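Local coordinates for bile salt hydrolase/transferase (Clostridium perfringens, PDB 2BJF), which hydrolyses the amide bond of glycine- and taurine-conjugated bile salts, releasing free bile acids and the amino acid, and also has acyltransferase activity, at residues Leu5-Lys10 and Ser246-Phe252. Residue numbers count along the deposited sequence, not the author numbering.
Sequences LALETK and SIDLIEF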
ATOM      1  N   LEU A   5      -7.571 -20.895  10.716  1.00 11.05           N
ATOM      2  CA  LEU A   5      -7.287 -20.198  11.970  1.00 11.06           C
ATOM      3  C   LEU A   5      -7.339 -21.140  13.168  1.00 11.13           C
ATOM      4  O   LEU A   5      -8.264 -21.947  13.295  1.00 11.02           O
ATOM      5  CB  LEU A   5      -8.273 -19.037  12.174  1.00 11.01           C
ATOM      6  CG  LEU A   5      -8.228 -18.223  13.476  1.00 10.90           C
ATOM      7  CD1 LEU A   5      -6.901 -17.485  13.641  1.00 10.88           C
ATOM      8  CD2 LEU A   5      -9.394 -17.245  13.544  1.00 10.98           C
ATOM      9  N   ALA A   6      -6.336 -21.028  14.035  1.00 11.39           N
ATOM     10  CA  ALA A   6      -6.336 -21.708  15.329  1.00 11.78           C
ATOM     11  C   ALA A   6      -6.259 -20.666  16.439  1.00 12.15           C
ATOM     12  O   ALA A   6      -5.434 -19.752  16.385  1.00 12.14           O
ATOM     13  CB  ALA A   6      -5.173 -22.686  15.425  1.00 11.81           C
ATOM     14  N   LEU A   7      -7.121 -20.807  17.443  1.00 12.71           N
ATOM     15  CA  LEU A   7      -7.249 -19.800  18.494  1.00 13.45           C
ATOM     16  C   LEU A   7      -7.629 -20.442  19.826  1.00 13.82           C
ATOM     17  O   LEU A   7      -8.567 -21.240  19.888  1.00 14.24           O
ATOM     18  CB  LEU A   7      -8.302 -18.764  18.080  1.00 13.51           C
ATOM     19  CG  LEU A   7      -8.369 -17.380  18.727  1.00 13.93           C
ATOM     20  CD1 LEU A   7      -7.134 -16.543  18.405  1.00 14.05           C
ATOM     21  CD2 LEU A   7      -9.628 -16.669  18.258  1.00 13.49           C
ATOM     22  N   GLU A   8      -6.892 -20.100  20.882  1.00 14.24           N
ATOM     23  CA  GLU A   8      -7.193 -20.589  22.230  1.00 14.63           C
ATOM     24  C   GLU A   8      -8.093 -19.607  22.976  1.00 14.53           C
ATOM     25  O   GLU A   8      -7.831 -18.402  22.996  1.00 14.44           O
ATOM     26  CB  GLU A   8      -5.909 -20.846  23.029  1.00 14.59           C
ATOM     27  CG  GLU A   8      -6.152 -21.507  24.389  1.00 15.26           C
ATOM     28  CD  GLU A   8      -4.899 -21.635  25.243  1.00 15.53           C
ATOM     29  OE1 GLU A   8      -3.810 -21.205  24.806  1.00 17.65           O
ATOM     30  OE2 GLU A   8      -5.009 -22.176  26.364  1.00 17.52           O
ATOM     31  N   THR A   9      -9.148 -20.135  23.593  1.00 14.57           N
ATOM     32  CA  THR A   9     -10.110 -19.314  24.325  1.00 14.71           C
ATOM     33  C   THR A   9      -9.610 -18.948  25.719  1.00 14.86           C
ATOM     34  O   THR A   9      -8.616 -19.500  26.202  1.00 14.73           O
ATOM     35  CB  THR A   9     -11.486 -20.010  24.465  1.00 14.76           C
ATOM     36  OG1 THR A   9     -11.370 -21.144  25.334  1.00 14.68           O
ATOM     37  CG2 THR A   9     -12.017 -20.453  23.109  1.00 14.82           C
ATOM     38  N   LYS A  10     -10.325 -18.025  26.360  1.00 14.99           N
ATOM     39  CA  LYS A  10     -10.028 -17.575  27.724  1.00 15.30           C
ATOM     40  C   LYS A  10     -10.043 -18.699  28.770  1.00 15.27           C
ATOM     41  O   LYS A  10      -9.361 -18.602  29.796  1.00 15.45           O
ATOM     42  CB  LYS A  10     -10.987 -16.449  28.136  1.00 15.20           C
ATOM     43  CG  LYS A  10     -12.469 -16.825  28.114  1.00 15.59           C
ATOM     44  CD  LYS A  10     -13.356 -15.628  28.419  1.00 15.86           C
ATOM     45  CE  LYS A  10     -14.809 -16.037  28.602  1.00 17.51           C
ATOM     46  NZ  LYS A  10     -15.449 -16.454  27.324  1.00 18.58           N
ATOM     47  N   SER A 246     -10.424 -12.394  26.955  1.00 17.58           N
ATOM     48  CA  SER A 246     -11.721 -12.099  26.344  1.00 17.28           C
ATOM     49  C   SER A 246     -12.057 -13.029  25.175  1.00 16.77           C
ATOM     50  O   SER A 246     -13.176 -13.000  24.652  1.00 16.89           O
ATOM     51  CB  SER A 246     -11.775 -10.638  25.881  1.00 17.43           C
ATOM     52  OG  SER A 246     -11.678  -9.749  26.979  1.00 18.33           O
ATOM     53  N   ILE A 247     -11.095 -13.854  24.769  1.00 16.02           N
ATOM     54  CA  ILE A 247     -11.272 -14.711  23.597  1.00 15.28           C
ATOM     55  C   ILE A 247     -12.328 -15.792  23.830  1.00 14.94           C
ATOM     56  O   ILE A 247     -12.198 -16.626  24.729  1.00 14.68           O
ATOM     57  CB  ILE A 247      -9.937 -15.336  23.110  1.00 15.27           C
ATOM     58  CG1 ILE A 247      -8.953 -14.232  22.702  1.00 15.14           C
ATOM     59  CG2 ILE A 247     -10.192 -16.293  21.941  1.00 15.13           C
ATOM     60  CD1 ILE A 247      -7.544 -14.713  22.375  1.00 15.16           C
ATOM     61  N   ASP A 248     -13.380 -15.738  23.018  1.00 14.52           N
ATOM     62  CA  ASP A 248     -14.428 -16.757  23.004  1.00 14.08           C
ATOM     63  C   ASP A 248     -14.862 -17.045  21.564  1.00 13.60           C
ATOM     64  O   ASP A 248     -14.261 -16.532  20.616  1.00 13.47           O
ATOM     65  CB  ASP A 248     -15.619 -16.343  23.884  1.00 14.45           C
ATOM     66  CG  ASP A 248     -16.148 -14.947  23.561  1.00 14.85           C
ATOM     67  OD1 ASP A 248     -15.862 -14.412  22.470  1.00 15.60           O
ATOM     68  OD2 ASP A 248     -16.866 -14.381  24.412  1.00 16.65           O
ATOM     69  N   LEU A 249     -15.911 -17.853  21.412  1.00 12.91           N
ATOM     70  CA  LEU A 249     -16.368 -18.322  20.102  1.00 12.30           C
ATOM     71  C   LEU A 249     -16.540 -17.218  19.053  1.00 11.99           C
ATOM     72  O   LEU A 249     -16.046 -17.343  17.930  1.00 11.82           O
ATOM     73  CB  LEU A 249     -17.670 -19.122  20.242  1.00 12.33           C
ATOM     74  CG  LEU A 249     -18.272 -19.755  18.983  1.00 12.30           C
ATOM     75  CD1 LEU A 249     -17.312 -20.748  18.340  1.00 12.60           C
ATOM     76  CD2 LEU A 249     -19.595 -20.429  19.312  1.00 12.26           C
ATOM     77  N   ILE A 250     -17.233 -16.143  19.419  1.00 11.49           N
ATOM     78  CA  ILE A 250     -17.555 -15.089  18.455  1.00 11.26           C
ATOM     79  C   ILE A 250     -16.316 -14.350  17.927  1.00 10.99           C
ATOM     80  O   ILE A 250     -16.310 -13.886  16.788  1.00 10.91           O
ATOM     81  CB  ILE A 250     -18.642 -14.100  18.993  1.00 11.26           C
ATOM     82  CG1 ILE A 250     -19.329 -13.355  17.840  1.00 11.58           C
ATOM     83  CG2 ILE A 250     -18.064 -13.126  20.021  1.00 11.56           C
ATOM     84  CD1 ILE A 250     -20.110 -14.250  16.884  1.00 11.56           C
ATOM     85  N   GLU A 251     -15.266 -14.276  18.748  1.00 10.87           N
ATOM     86  CA  GLU A 251     -14.014 -13.617  18.358  1.00 10.66           C
ATOM     87  C   GLU A 251     -13.367 -14.285  17.145  1.00 10.59           C
ATOM     88  O   GLU A 251     -12.786 -13.612  16.286  1.00 10.54           O
ATOM     89  CB  GLU A 251     -13.021 -13.583  19.525  1.00 10.78           C
ATOM     90  CG  GLU A 251     -13.488 -12.818  20.767  1.00 10.78           C
ATOM     91  CD  GLU A 251     -13.651 -11.317  20.551  1.00 10.81           C
ATOM     92  OE1 GLU A 251     -13.383 -10.815  19.439  1.00 11.31           O
ATOM     93  OE2 GLU A 251     -14.051 -10.634  21.515  1.00 11.73           O
ATOM     94  N   PHE A 252     -13.472 -15.611  17.093  1.00 10.53           N
ATOM     95  CA  PHE A 252     -13.002 -16.410  15.964  1.00 10.31           C
ATOM     96  C   PHE A 252     -13.638 -15.919  14.663  1.00 10.31           C
ATOM     97  O   PHE A 252     -12.952 -15.724  13.660  1.00 10.38           O
ATOM     98  CB  PHE A 252     -13.340 -17.885  16.214  1.00 10.31           C
ATOM     99  CG  PHE A 252     -12.699 -18.841  15.248  1.00 10.06           C
ATOM    100  CD1 PHE A 252     -11.508 -19.481  15.576  1.00 10.48           C
ATOM    101  CD2 PHE A 252     -13.304 -19.133  14.026  1.00 10.48           C
ATOM    102  CE1 PHE A 252     -10.914 -20.380  14.694  1.00 10.50           C
ATOM    103  CE2 PHE A 252     -12.716 -20.030  13.137  1.00 10.42           C
ATOM    104  CZ  PHE A 252     -11.518 -20.652  13.472  1.00 10.39           C
TER
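Ile247, with 101 Å² covered, is the residue most enclosed by the other segment. Ile247 CG2 lies 3.7 Å from Leu7 CD2 and 3.3 Å from Glu8 O, so this methyl meets both a leucine side chain and the backbone carbonyl where the strand ends. Here the two backbones come closest, the CA atoms of Thr9 and Ile247 being 4.8 Å apart, and Lys10 N donates a hydrogen bond to Ile247 O (2.9 Å, N-H...O angle 164°). Phe252, covered by 89 Å², lies further along, on the first turn of helix 249-257. Leu5 CD2 stands 3.8 Å from the centroid of the Phe252 ring and only 18° off its normal, a CH-pi contact over the face, whereas Leu7 CB approaches Phe252 CD1 at 4.1 Å near the ring plane. Leu5 and Leu7 alternate with Ala6 along strand 3-8, and both direct CA-CB toward segment 246-252. This is the layered packing of the Ntn-hydrolase fold, helices against an antiparallel sheet; the same strand begins beside Cys2, which binds deoxycholate and is the inferred nucleophile, and Arg236 of helix 225-243 touches both leucines. At the exposed end, Lys10 NZ reaches Asp248 OD2 in a long salt bridge of 3.8 Å. Glu251 turns its carboxylate away from the strand, to a salt bridge with Arg263 of the second subunit.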